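Local atomic coordinates of tail fiber protein (Pseudomonas aeruginosa, PDB entry 6CL6), a protein that forms the trimeric receptor-binding fiber of an R-type pyocin, a contractile injection system, and so probably recognises the surface of the target bacterium. Residues S45-N51 with L59-G65; R70-S76 with Q88-N94; S125-E129 with T145-W149; G169-V173 with Q183-A187; S313-P317 with S366-F370. All blocks are in the same frame, centred on the assembly; numbering follows the deposited sequence.

In the fold
The five contacts follow one another along an extended chain, with no nesting or crossing. Contact 1 closes the short loop between 45-51 and 59-65, bringing the run before strand 57-60 back onto the end of that strand. Contact 2 pairs the hairpin strands 72-79 and 85-92 in the same sheet; contacts 1 and 2 touch through Thr60 and Phe72 and through Pro50 and Gln88. Contact 3 then brings a loop against strand 147-151, which hydrogen-bonds to strand 169-177 of the contact 4 hairpin. Contact 5 spans the longest loop and lies far away, its centre about 130 Å from that of contact 4, packing two sheets of the C-terminal domain together.

Contact 1 of 5, residues S45-N51 with L59-G65; sequences SNSSDPN and LTNHANG
Build 45-51 as a loop that enters a 3-10 segment at Pro50-Asn51 and lies against the end of strand 57-60 and the turn after it, with Asn46 CA 4.4 Å from Thr60 CA and Pro50 CA 6.4 Å from Asn64 CA. Ser45 opens a type I turn to Ser48, whose OG bonds to Ser45 O at 2.8 Å. Asn46 CA is 3.1 Å from Leu59 O, and Asn46 O takes a weak hydrogen bond from Asn61 N (3.3 Å). Ser48 O accepts from Thr60 OG1 (2.7 Å), which itself accepts from His62 N (2.9 Å). Asp49 CA sits over the face of the His62 ring (chi1 t), 3.6 Å from its centroid, a CH-pi contact; with Asp49 chi1 t and Asn64 chi1 m, Asp49 OD1 meets Asn64 ND2 (2.9 Å) and Asn51 N (2.8 Å). Asn51 OD1 is held by Arg102; Asn51 ND2 donates to a water (2.9 Å) that gives a weak bond to Asn64 OD1. A type I turn spans His62 to Gly65, His62 ND1 accepting from Asn64 N (3.0 Å). An Asx turn at Asp49 and an ST turn at Thr60 thus fasten a loop to the strand outermost, within this chain, in an antiparallel sheet.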
# COMPACT_ATOMS: atom_id res chain seq x y z
N SER A 45 -18.94 52.57 57.30
CA SER A 45 -19.08 51.19 57.76
C SER A 45 -18.67 50.23 56.65
O SER A 45 -18.72 50.56 55.46
CB SER A 45 -20.52 50.88 58.20
OG SER A 45 -21.37 50.66 57.10
N ASN A 46 -18.27 49.03 57.03
CA ASN A 46 -17.75 48.07 56.07
C ASN A 46 -18.84 47.33 55.29
O ASN A 46 -18.54 46.31 54.63
CB ASN A 46 -16.82 47.07 56.76
CG ASN A 46 -17.55 46.17 57.75
OD1 ASN A 46 -18.78 46.03 57.71
ND2 ASN A 46 -16.79 45.57 58.65
N SER A 47 -20.08 47.81 55.32
CA SER A 47 -21.12 47.35 54.42
C SER A 47 -21.68 48.48 53.56
O SER A 47 -22.74 48.33 52.95
CB SER A 47 -22.26 46.68 55.20
OG SER A 47 -22.94 47.62 55.99
N SER A 48 -20.98 49.61 53.50
CA SER A 48 -21.43 50.75 52.70
C SER A 48 -21.53 50.43 51.21
O SER A 48 -20.74 49.67 50.66
CB SER A 48 -20.48 51.93 52.92
OG SER A 48 -20.54 52.38 54.28
N ASP A 49 -22.50 51.06 50.57
CA ASP A 49 -22.72 50.89 49.11
C ASP A 49 -21.66 51.69 48.34
O ASP A 49 -21.64 52.92 48.41
CB ASP A 49 -24.12 51.35 48.73
CG ASP A 49 -24.46 51.12 47.26
OD1 ASP A 49 -23.57 50.69 46.48
OD2 ASP A 49 -25.61 51.38 46.85
N PRO A 50 -20.80 51.05 47.57
CA PRO A 50 -19.84 51.84 46.78
C PRO A 50 -20.48 52.69 45.71
O PRO A 50 -19.87 53.66 45.25
CB PRO A 50 -18.90 50.76 46.19
CG PRO A 50 -19.72 49.51 46.15
CD PRO A 50 -20.66 49.59 47.34
N ASN A 51 -21.73 52.39 45.32
CA ASN A 51 -22.40 53.22 44.33
C ASN A 51 -22.62 54.65 44.84
O ASN A 51 -22.67 55.60 44.04
CB ASN A 51 -23.76 52.62 43.94
CG ASN A 51 -23.66 51.47 42.98
OD1 ASN A 51 -22.64 50.77 42.88
ND2 ASN A 51 -24.74 51.27 42.21
N LEU A 59 -13.85 50.30 52.60
CA LEU A 59 -13.72 48.84 52.61
C LEU A 59 -15.13 48.27 52.78
O LEU A 59 -15.84 48.66 53.71
CB LEU A 59 -12.84 48.34 53.74
CG LEU A 59 -12.76 46.83 54.06
CD1 LEU A 59 -12.10 46.06 52.93
CD2 LEU A 59 -12.03 46.61 55.36
N THR A 60 -15.54 47.38 51.88
CA THR A 60 -16.92 46.94 51.94
C THR A 60 -17.06 45.60 51.24
O THR A 60 -16.33 45.30 50.31
CB THR A 60 -17.86 47.98 51.30
OG1 THR A 60 -19.20 47.51 51.31
CG2 THR A 60 -17.43 48.31 49.90
N ASN A 61 -18.02 44.82 51.73
CA ASN A 61 -18.44 43.58 51.06
C ASN A 61 -19.82 43.76 50.45
O ASN A 61 -20.50 42.78 50.15
CB ASN A 61 -18.41 42.40 52.02
CG ASN A 61 -19.41 42.54 53.15
OD1 ASN A 61 -19.95 43.61 53.37
ND2 ASN A 61 -19.63 41.44 53.88
N HIS A 62 -20.26 44.99 50.33
CA HIS A 62 -21.54 45.29 49.67
C HIS A 62 -21.60 44.69 48.28
O HIS A 62 -20.60 44.58 47.55
CB HIS A 62 -21.71 46.81 49.60
CG HIS A 62 -23.07 47.23 49.19
ND1 HIS A 62 -23.48 47.23 47.86
CD2 HIS A 62 -24.12 47.69 49.91
CE1 HIS A 62 -24.72 47.66 47.80
NE2 HIS A 62 -25.13 47.94 49.03
N ALA A 63 -22.82 44.33 47.88
CA ALA A 63 -23.05 43.60 46.63
C ALA A 63 -22.66 44.38 45.39
O ALA A 63 -22.41 43.75 44.34
CB ALA A 63 -24.54 43.24 46.53
N ASN A 64 -22.61 45.70 45.45
CA ASN A 64 -22.22 46.50 44.29
C ASN A 64 -20.73 46.54 44.06
O ASN A 64 -20.29 47.14 43.07
CB ASN A 64 -22.79 47.93 44.43
CG ASN A 64 -24.26 48.00 44.06
OD1 ASN A 64 -24.74 47.21 43.27
ND2 ASN A 64 -25.00 48.93 44.65
N GLY A 65 -19.92 45.90 44.96
CA GLY A 65 -18.54 45.67 44.70
C GLY A 65 -18.35 44.61 43.62
O GLY A 65 -19.31 44.09 43.05
O HOH W 1 -24.79 48.90 40.57

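Contact 2 of 5, residues R70-S76 with Q88-N94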
# COMPACT_ATOMS: atom_id res chain seq x y z
N ARG A 70 -17.53 39.11 49.04
CA ARG A 70 -16.14 39.38 49.42
C ARG A 70 -15.91 40.86 49.71
O ARG A 70 -16.49 41.74 49.04
CB ARG A 70 -15.17 38.94 48.34
CG ARG A 70 -15.04 37.41 48.31
CD ARG A 70 -14.03 36.98 47.28
NE ARG A 70 -12.68 37.43 47.60
CZ ARG A 70 -11.67 37.34 46.76
NH1 ARG A 70 -11.86 36.82 45.56
NH2 ARG A 70 -10.47 37.75 47.13
N TYR A 71 -15.08 41.11 50.72
CA TYR A 71 -14.63 42.46 50.99
C TYR A 71 -13.60 42.94 49.97
O TYR A 71 -12.70 42.21 49.57
CB TYR A 71 -14.02 42.55 52.39
CG TYR A 71 -15.04 42.48 53.51
CD1 TYR A 71 -15.70 43.61 53.96
CD2 TYR A 71 -15.37 41.26 54.09
CE1 TYR A 71 -16.66 43.54 54.94
CE2 TYR A 71 -16.32 41.18 55.12
CZ TYR A 71 -16.96 42.33 55.54
OH TYR A 71 -17.89 42.27 56.52
N PHE A 72 -13.75 44.19 49.55
CA PHE A 72 -12.76 44.87 48.73
C PHE A 72 -12.52 46.28 49.25
O PHE A 72 -13.49 47.00 49.59
CB PHE A 72 -13.19 44.95 47.23
CG PHE A 72 -12.96 43.69 46.46
CD1 PHE A 72 -13.69 42.54 46.73
CD2 PHE A 72 -11.93 43.62 45.52
CE1 PHE A 72 -13.44 41.36 46.02
CE2 PHE A 72 -11.67 42.45 44.82
CZ PHE A 72 -12.43 41.33 45.07
N TYR A 73 -11.25 46.69 49.26
CA TYR A 73 -10.91 48.10 49.36
C TYR A 73 -11.29 48.78 48.06
O TYR A 73 -10.98 48.28 46.97
CB TYR A 73 -9.42 48.30 49.60
CG TYR A 73 -8.86 47.66 50.83
CD1 TYR A 73 -8.36 46.37 50.79
CD2 TYR A 73 -8.77 48.37 52.01
CE1 TYR A 73 -7.83 45.81 51.96
CE2 TYR A 73 -8.23 47.85 53.12
CZ TYR A 73 -7.77 46.58 53.10
OH TYR A 73 -7.23 46.07 54.28
N ILE A 74 -11.99 49.91 48.16
CA ILE A 74 -12.47 50.61 46.97
C ILE A 74 -11.96 52.02 47.05
O ILE A 74 -12.39 52.79 47.92
CB ILE A 74 -14.00 50.56 46.84
CG1 ILE A 74 -14.48 49.08 46.73
CG2 ILE A 74 -14.42 51.35 45.62
CD1 ILE A 74 -15.90 48.90 46.31
N GLN A 75 -11.05 52.36 46.15
CA GLN A 75 -10.62 53.75 45.96
C GLN A 75 -11.59 54.45 45.03
O GLN A 75 -12.05 53.87 44.04
CB GLN A 75 -9.21 53.83 45.38
CG GLN A 75 -8.13 53.11 46.10
CD GLN A 75 -6.85 53.08 45.28
OE1 GLN A 75 -6.26 54.12 45.02
NE2 GLN A 75 -6.46 51.89 44.83
N SER A 76 -11.88 55.71 45.32
CA SER A 76 -12.76 56.51 44.46
C SER A 76 -12.10 57.83 44.11
O SER A 76 -11.48 58.46 44.97
CB SER A 76 -14.09 56.79 45.13
OG SER A 76 -14.81 55.61 45.33
N GLN A 88 -13.56 54.12 40.07
CA GLN A 88 -13.27 53.30 41.23
C GLN A 88 -12.36 52.13 40.90
O GLN A 88 -12.49 51.48 39.85
CB GLN A 88 -14.56 52.77 41.88
CG GLN A 88 -15.35 53.84 42.55
CD GLN A 88 -16.54 53.25 43.28
OE1 GLN A 88 -17.08 52.20 42.88
NE2 GLN A 88 -16.94 53.91 44.35
N ILE A 89 -11.41 51.91 41.80
CA ILE A 89 -10.48 50.80 41.76
C ILE A 89 -10.70 49.95 43.00
O ILE A 89 -10.61 50.45 44.12
CB ILE A 89 -9.01 51.27 41.72
CG1 ILE A 89 -8.75 52.13 40.50
CG2 ILE A 89 -8.08 50.07 41.81
CD1 ILE A 89 -7.50 52.92 40.57
N ALA A 90 -10.94 48.66 42.80
CA ALA A 90 -11.21 47.72 43.88
C ALA A 90 -10.07 46.73 43.97
O ALA A 90 -9.65 46.15 42.95
CB ALA A 90 -12.55 47.02 43.66
N THR A 91 -9.56 46.53 45.18
CA THR A 91 -8.52 45.54 45.44
C THR A 91 -8.97 44.66 46.59
O THR A 91 -9.66 45.12 47.51
CB THR A 91 -7.19 46.19 45.74
OG1 THR A 91 -7.36 47.17 46.78
CG2 THR A 91 -6.66 46.88 44.47
N SER A 92 -8.59 43.39 46.54
CA SER A 92 -9.13 42.39 47.44
C SER A 92 -8.65 42.61 48.85
O SER A 92 -7.53 43.06 49.10
CB SER A 92 -8.74 40.98 46.95
OG SER A 92 -7.33 40.90 46.73
N TYR A 93 -9.48 42.21 49.80
CA TYR A 93 -9.17 42.27 51.23
C TYR A 93 -8.51 41.00 51.78
O TYR A 93 -7.85 41.06 52.83
CB TYR A 93 -10.45 42.54 52.00
CG TYR A 93 -10.36 42.68 53.49
CD1 TYR A 93 -9.69 43.73 54.09
CD2 TYR A 93 -11.01 41.77 54.31
CE1 TYR A 93 -9.63 43.86 55.46
CE2 TYR A 93 -10.96 41.88 55.70
CZ TYR A 93 -10.28 42.92 56.26
OH TYR A 93 -10.25 43.01 57.63
N ASN A 94 -8.70 39.85 51.13
CA ASN A 94 -8.20 38.60 51.66
C ASN A 94 -8.31 37.52 50.58
O ASN A 94 -8.83 37.76 49.50
CB ASN A 94 -9.01 38.19 52.90
CG ASN A 94 -10.43 37.82 52.56
OD1 ASN A 94 -11.21 38.63 52.08
ND2 ASN A 94 -10.80 36.57 52.83
O HOH W 2 -11.66 39.52 49.55
O HOH W 3 -13.96 38.71 52.00
O HOH W 4 -6.40 43.36 53.74
O HOH W 5 -8.10 49.67 45.73
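Strands 72-76 and 88-92 run antiparallel, their axes 4.5 Å apart at closest and their directions 158° apart, as two arms of a beta hairpin. Tyr73 with Thr91 and Gln75 with Ile89 are the hydrogen-bonded pairs: Thr91 N to Tyr73 O is 2.9 Å, Gln75 N to Ile89 O 2.8 Å and Ile89 N to Gln75 O 3.0 Å, while Tyr73 N to Thr91 O, at 2.8 Å, is weak. Beyond the strand ends, Tyr93 N still reaches Tyr71 O at 3.2 Å. Ile74, Ala90, Ser76 and Gln88 share one face, where Gln88 NE2 donates to Ser76 OG at 2.9 Å and Gln88 OE1 is taken by Arg102. Tyr71, Tyr73 and Tyr93 form an aromatic cluster; the Tyr93 hydroxyl goes on to Asn85 of the second subunit. Arg70 NH2 donates to Asn94 O at 2.9 Å and also binds Thr96, while NH1 forms a salt bridge with Glu98. On the other face one water joins Gln75 NE2, Ile89 O and Thr91 OG1. With Thr91 OG1 also bonded to Ser87 OG, and Gln75 packed on Ile89, of the second subunit, this face puts water-bridged polar groups beside apolar ones between subunits.

Contact 3 of 5, residues S125-E129 with T145-W149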
# COMPACT_ATOMS: atom_id res chain seq x y z
N SER A 125 -7.17 36.25 32.61
CA SER A 125 -6.72 36.13 31.23
C SER A 125 -5.93 34.84 31.04
O SER A 125 -5.58 34.14 31.98
CB SER A 125 -5.83 37.34 30.85
OG SER A 125 -4.51 37.16 31.36
N PHE A 126 -5.65 34.55 29.77
CA PHE A 126 -4.66 33.55 29.40
C PHE A 126 -3.28 34.18 29.60
O PHE A 126 -2.94 35.17 28.95
CB PHE A 126 -4.85 33.10 27.95
CG PHE A 126 -5.93 32.10 27.78
CD1 PHE A 126 -7.24 32.48 27.63
CD2 PHE A 126 -5.64 30.74 27.79
CE1 PHE A 126 -8.25 31.54 27.49
CE2 PHE A 126 -6.64 29.81 27.66
CZ PHE A 126 -7.94 30.23 27.51
N THR A 127 -2.49 33.61 30.50
CA THR A 127 -1.28 34.27 30.96
C THR A 127 -0.05 33.68 30.28
O THR A 127 -0.07 32.56 29.77
CB THR A 127 -1.14 34.16 32.48
OG1 THR A 127 -1.31 32.81 32.92
CG2 THR A 127 -2.18 35.03 33.19
N LYS A 128 1.03 34.47 30.27
CA LYS A 128 2.26 34.02 29.65
C LYS A 128 2.99 32.97 30.47
O LYS A 128 3.74 32.15 29.90
CB LYS A 128 3.13 35.23 29.35
CG LYS A 128 2.71 35.88 28.01
CD LYS A 128 3.54 37.08 27.66
CE LYS A 128 3.21 37.53 26.24
NZ LYS A 128 3.99 38.72 25.87
N GLU A 129 2.75 32.94 31.78
CA GLU A 129 3.12 31.81 32.61
C GLU A 129 1.92 30.87 32.70
O GLU A 129 0.79 31.30 32.73
CB GLU A 129 3.54 32.26 34.01
CG GLU A 129 4.85 33.05 34.00
CD GLU A 129 5.30 33.41 35.41
OE1 GLU A 129 4.43 33.68 36.27
OE2 GLU A 129 6.52 33.41 35.66
N THR A 145 -11.92 25.05 33.86
CA THR A 145 -11.78 26.50 33.81
C THR A 145 -10.70 26.90 32.82
O THR A 145 -9.69 26.21 32.66
CB THR A 145 -11.48 27.09 35.23
OG1 THR A 145 -10.14 26.84 35.59
CG2 THR A 145 -12.41 26.47 36.25
N SER A 146 -10.93 28.01 32.12
CA SER A 146 -10.04 28.39 31.02
C SER A 146 -8.62 28.62 31.50
O SER A 146 -8.40 29.17 32.58
CB SER A 146 -10.56 29.65 30.35
OG SER A 146 -11.74 29.43 29.66
N GLY A 147 -7.65 28.22 30.69
CA GLY A 147 -6.25 28.37 31.04
C GLY A 147 -5.38 27.33 30.36
O GLY A 147 -5.81 26.63 29.45
N TRP A 148 -4.13 27.28 30.78
CA TRP A 148 -3.27 26.23 30.29
C TRP A 148 -2.39 25.73 31.43
O TRP A 148 -1.96 26.49 32.29
CB TRP A 148 -2.40 26.65 29.10
CG TRP A 148 -1.52 27.83 29.27
CD1 TRP A 148 -1.91 29.11 29.50
CD2 TRP A 148 -0.10 27.86 29.19
NE1 TRP A 148 -0.81 29.93 29.57
CE2 TRP A 148 0.31 29.19 29.38
CE3 TRP A 148 0.88 26.88 28.97
CZ2 TRP A 148 1.64 29.57 29.36
CZ3 TRP A 148 2.19 27.25 28.95
CH2 TRP A 148 2.56 28.58 29.16
N TRP A 149 -2.10 24.43 31.39
CA TRP A 149 -1.40 23.73 32.45
C TRP A 149 -0.39 22.77 31.84
O TRP A 149 -0.58 22.23 30.75
CB TRP A 149 -2.39 22.95 33.34
CG TRP A 149 -3.19 23.76 34.24
CD1 TRP A 149 -2.96 24.01 35.55
CD2 TRP A 149 -4.41 24.44 33.92
NE1 TRP A 149 -3.95 24.80 36.06
CE2 TRP A 149 -4.84 25.10 35.07
CE3 TRP A 149 -5.18 24.55 32.77
CZ2 TRP A 149 -6.02 25.88 35.10
CZ3 TRP A 149 -6.33 25.32 32.79
CH2 TRP A 149 -6.73 25.99 33.95
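One direct hydrogen bond joins the two segments: Trp148 NE1 donates to Thr127 O at 2.7 Å, near the plane of the indole. Thr127 OG1 donates to Glu129 O at 2.6 Å, bracing the loop from within. Van der Waals contacts do the rest. The six-membered part of the indole runs along the loop backbone, Trp148 CZ2 lying 3.4 Å from Lys128 O and 3.6 Å from Glu129 C. Phe126 packs beside the start of the strand, with CZ 3.9 Å from Ser146 CB and CE2 3.6 Å from Gly147 N. Here the loop before strand 132-133 meets strand 147-151 of a mixed beta sheet, and the Trp148 ring also meets that of His172 on the adjoining strand 169-177, planes about 15° apart. At phi 153° and psi -170°, a CB on Gly147 would be jammed against the preceding carbonyl O and would clash with Trp149 CH2. Lys128 NZ forms a salt bridge with Asp131 of the second subunit, and Ser146 OG bonds to Lys128 O of the third.

Contact 4 of 5, residues G169-V173 with Q183-A187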
# COMPACT_ATOMS: atom_id res chain seq x y z
N GLY A 169 2.96 16.66 28.81
CA GLY A 169 2.37 17.46 27.74
C GLY A 169 1.73 18.73 28.24
O GLY A 169 1.71 19.01 29.43
N LEU A 170 1.18 19.46 27.29
CA LEU A 170 0.53 20.74 27.53
C LEU A 170 -0.97 20.66 27.36
O LEU A 170 -1.47 20.40 26.25
CB LEU A 170 1.10 21.80 26.57
CG LEU A 170 0.82 23.24 26.95
CD1 LEU A 170 1.43 23.60 28.28
CD2 LEU A 170 1.35 24.15 25.87
N LEU A 171 -1.69 20.97 28.43
CA LEU A 171 -3.14 21.04 28.41
C LEU A 171 -3.63 22.47 28.26
O LEU A 171 -3.25 23.34 29.05
CB LEU A 171 -3.75 20.47 29.69
CG LEU A 171 -5.25 20.59 29.89
CD1 LEU A 171 -5.96 19.62 28.94
CD2 LEU A 171 -5.65 20.27 31.31
N HIS A 172 -4.52 22.68 27.27
CA HIS A 172 -5.28 23.92 27.16
C HIS A 172 -6.75 23.67 27.48
O HIS A 172 -7.32 22.65 27.05
CB HIS A 172 -5.20 24.53 25.76
CG HIS A 172 -4.03 25.42 25.54
ND1 HIS A 172 -2.82 24.95 25.12
CD2 HIS A 172 -3.89 26.76 25.67
CE1 HIS A 172 -1.97 25.96 24.99
NE2 HIS A 172 -2.59 27.06 25.34
N VAL A 173 -7.36 24.58 28.22
CA VAL A 173 -8.78 24.53 28.48
C VAL A 173 -9.40 25.83 27.99
O VAL A 173 -9.01 26.92 28.44
CB VAL A 173 -9.08 24.32 29.96
CG1 VAL A 173 -10.60 24.22 30.18
CG2 VAL A 173 -8.38 23.12 30.52
N GLN A 183 -10.98 21.21 25.37
CA GLN A 183 -9.60 20.94 25.78
C GLN A 183 -8.77 20.52 24.57
O GLN A 183 -9.26 19.85 23.66
CB GLN A 183 -9.52 19.84 26.86
CG GLN A 183 -10.32 20.13 28.12
CD GLN A 183 -10.18 19.05 29.15
OE1 GLN A 183 -10.07 17.86 28.81
NE2 GLN A 183 -10.18 19.45 30.44
N THR A 184 -7.49 20.86 24.62
CA THR A 184 -6.47 20.30 23.74
C THR A 184 -5.28 19.85 24.58
O THR A 184 -5.07 20.34 25.69
CB THR A 184 -5.95 21.29 22.69
OG1 THR A 184 -5.18 22.33 23.34
CG2 THR A 184 -7.09 21.87 21.94
N TYR A 185 -4.53 18.88 24.05
CA TYR A 185 -3.37 18.29 24.73
C TYR A 185 -2.30 18.05 23.70
O TYR A 185 -2.54 17.34 22.70
CB TYR A 185 -3.72 16.98 25.41
CG TYR A 185 -2.72 16.53 26.48
CD1 TYR A 185 -2.72 17.13 27.74
CD2 TYR A 185 -1.78 15.56 26.22
CE1 TYR A 185 -1.82 16.75 28.73
CE2 TYR A 185 -0.86 15.15 27.22
CZ TYR A 185 -0.91 15.77 28.48
OH TYR A 185 -0.04 15.44 29.49
N GLN A 186 -1.15 18.63 23.92
CA GLN A 186 0.02 18.48 23.05
C GLN A 186 1.08 17.69 23.81
O GLN A 186 1.63 18.17 24.81
CB GLN A 186 0.52 19.86 22.62
CG GLN A 186 1.78 19.83 21.77
CD GLN A 186 2.28 21.22 21.39
OE1 GLN A 186 1.61 22.23 21.59
NE2 GLN A 186 3.48 21.26 20.85
N ALA A 187 1.37 16.49 23.33
CA ALA A 187 2.35 15.63 23.98
C ALA A 187 3.75 16.22 23.84
O ALA A 187 4.12 16.73 22.79
CB ALA A 187 2.29 14.24 23.38
O HOH W 6 -2.60 22.10 24.29
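This is a beta hairpin, strand 169-177 followed by strand 180-187, sampled here as five antiparallel pairs with directions 168° apart. Its backbone bonding is regular. Leu170 and Gln186 each donate to and accept from the other, Leu170 N to Gln186 O at 2.8 Å and Gln186 N to Leu170 O at 2.9 Å; His172 and Thr184 do the same, His172 N to Thr184 O at 2.9 Å and Thr184 N to His172 O at 3.0 Å. Of the non-hydrogen-bonded residues, Gly169, Leu171 and Val173 bond to strand 147-151, Gln183 and Tyr185 to strand 193-199. Among side chains, Gln183 OE1 accepts from Arg196 and its NE2 reaches Leu140 O and Met143 O, while the Tyr185 hydroxyl bonds to Arg167 O. Gln186 NE2 has a weak bond to Gln183 O of the second subunit, and the His172 ring meets Tyr174 of that subunit edge-to-face. Gly169 lets the Tyr185 ring lie across the strand, with Leu170 N over its face; a CB on Gly169 would come 2.7 Å from Tyr185 CE2. Leu171 CB rests 4.0 Å from Tyr185 CD1. On the side of Leu170, His172 and Thr184, a single water donates to Leu170 O at 2.8 Å and hydrogen-bonds His172 ND1 at 3.0 Å and Thr184 OG1 at 2.8 Å.

Contact 5 of 5, residues S313-P317 with S366-F370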
# COMPACT_ATOMS: atom_id res chain seq x y z
N SER A 313 18.26 -71.10 -76.37
CA SER A 313 18.68 -70.16 -75.35
C SER A 313 17.52 -69.27 -74.95
O SER A 313 16.66 -68.93 -75.76
CB SER A 313 19.83 -69.30 -75.88
OG SER A 313 20.98 -70.08 -76.09
N ILE A 314 17.49 -68.89 -73.66
CA ILE A 314 16.50 -67.94 -73.19
C ILE A 314 17.22 -66.76 -72.56
O ILE A 314 18.36 -66.87 -72.10
CB ILE A 314 15.49 -68.54 -72.18
CG1 ILE A 314 16.21 -69.08 -70.95
CG2 ILE A 314 14.63 -69.62 -72.85
CD1 ILE A 314 15.28 -69.36 -69.73
N THR A 315 16.53 -65.63 -72.55
CA THR A 315 16.98 -64.43 -71.85
C THR A 315 15.96 -64.08 -70.79
O THR A 315 14.75 -64.00 -71.08
CB THR A 315 17.17 -63.25 -72.83
OG1 THR A 315 18.14 -63.60 -73.81
CG2 THR A 315 17.64 -62.01 -72.07
N PHE A 316 16.44 -63.91 -69.55
CA PHE A 316 15.55 -63.65 -68.44
C PHE A 316 14.88 -62.29 -68.61
O PHE A 316 15.52 -61.34 -69.05
CB PHE A 316 16.33 -63.68 -67.13
CG PHE A 316 16.99 -65.00 -66.85
CD1 PHE A 316 16.31 -66.19 -67.00
CD2 PHE A 316 18.31 -65.04 -66.44
CE1 PHE A 316 16.93 -67.39 -66.72
CE2 PHE A 316 18.93 -66.23 -66.18
CZ PHE A 316 18.25 -67.41 -66.30
N PRO A 317 13.60 -62.17 -68.22
CA PRO A 317 12.93 -60.86 -68.28
C PRO A 317 13.73 -59.72 -67.67
O PRO A 317 13.77 -58.62 -68.26
CB PRO A 317 11.62 -61.11 -67.53
CG PRO A 317 11.32 -62.57 -67.80
CD PRO A 317 12.66 -63.26 -67.84
N SER A 366 7.86 -74.18 -71.54
CA SER A 366 7.87 -73.12 -70.55
C SER A 366 8.98 -73.39 -69.55
O SER A 366 9.53 -74.49 -69.47
CB SER A 366 6.52 -73.01 -69.85
OG SER A 366 6.20 -74.21 -69.19
N TRP A 367 9.34 -72.34 -68.79
CA TRP A 367 10.43 -72.45 -67.87
C TRP A 367 10.23 -71.51 -66.68
O TRP A 367 9.52 -70.51 -66.77
CB TRP A 367 11.76 -72.15 -68.57
CG TRP A 367 11.86 -70.77 -69.12
CD1 TRP A 367 11.65 -70.40 -70.41
CD2 TRP A 367 12.17 -69.58 -68.41
NE1 TRP A 367 11.84 -69.05 -70.56
CE2 TRP A 367 12.15 -68.51 -69.34
CE3 TRP A 367 12.48 -69.30 -67.08
CZ2 TRP A 367 12.41 -67.19 -68.96
CZ3 TRP A 367 12.73 -67.97 -66.71
CH2 TRP A 367 12.70 -66.94 -67.65
N GLU A 368 10.88 -71.86 -65.56
CA GLU A 368 10.97 -71.00 -64.40
C GLU A 368 12.42 -70.99 -63.92
O GLU A 368 13.15 -71.98 -64.06
CB GLU A 368 10.07 -71.50 -63.27
CG GLU A 368 8.70 -70.92 -63.24
CD GLU A 368 7.99 -71.24 -61.92
OE1 GLU A 368 7.46 -72.36 -61.77
OE2 GLU A 368 8.01 -70.38 -61.02
N ALA A 369 12.84 -69.86 -63.36
CA ALA A 369 14.18 -69.72 -62.82
C ALA A 369 14.11 -68.87 -61.56
O ALA A 369 13.19 -68.07 -61.41
CB ALA A 369 15.12 -69.08 -63.83
N PHE A 370 15.06 -69.07 -60.65
CA PHE A 370 15.11 -68.28 -59.43
C PHE A 370 16.55 -67.94 -59.11
O PHE A 370 17.49 -68.61 -59.55
CB PHE A 370 14.40 -69.01 -58.27
CG PHE A 370 15.06 -70.30 -57.86
CD1 PHE A 370 14.79 -71.47 -58.56
CD2 PHE A 370 15.93 -70.33 -56.78
CE1 PHE A 370 15.40 -72.66 -58.19
CE2 PHE A 370 16.54 -71.51 -56.41
CZ PHE A 370 16.28 -72.68 -57.11
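Trp367 sets the shape of this contact, in which no hydrogen bond crosses between the segments. Its chi1 of 62° (p) and chi2 of -99° project the indole from strand 363-371 toward 313-317. Ile314, p at chi1 and t at chi2, extends its CD1 onto the indole face: the methyl is 3.4 Å from the centroid of the five-membered ring, 16° off the normal, a close CH-pi contact. Phe316, chi1 m and chi2 -46°, turns its ring edge toward the face of the six-membered ring in an offset edge-to-face pair, centroids 5.8 Å apart and planes at 61°. The same phenyl ring touches Ala369, Phe316 CE1 being 3.8 Å from Ala369 CB. Pro317 CD meets the rim of the indole, 3.7 Å from Trp367 CH2. The backbones stay apart, Phe316 CA lying 8.4 Å from Ala369 CA. Both segments belong to the gp53-like C-terminal region, of the H-type lectin clan. Strand 310-315 shares a sheet with 352-357 and 343-346, while 363-371 lies between 297-306 and 324-331 in the other; Ile314 also rests on Val304 and Ile355, so the indole fills the space between two layers of a beta sandwich.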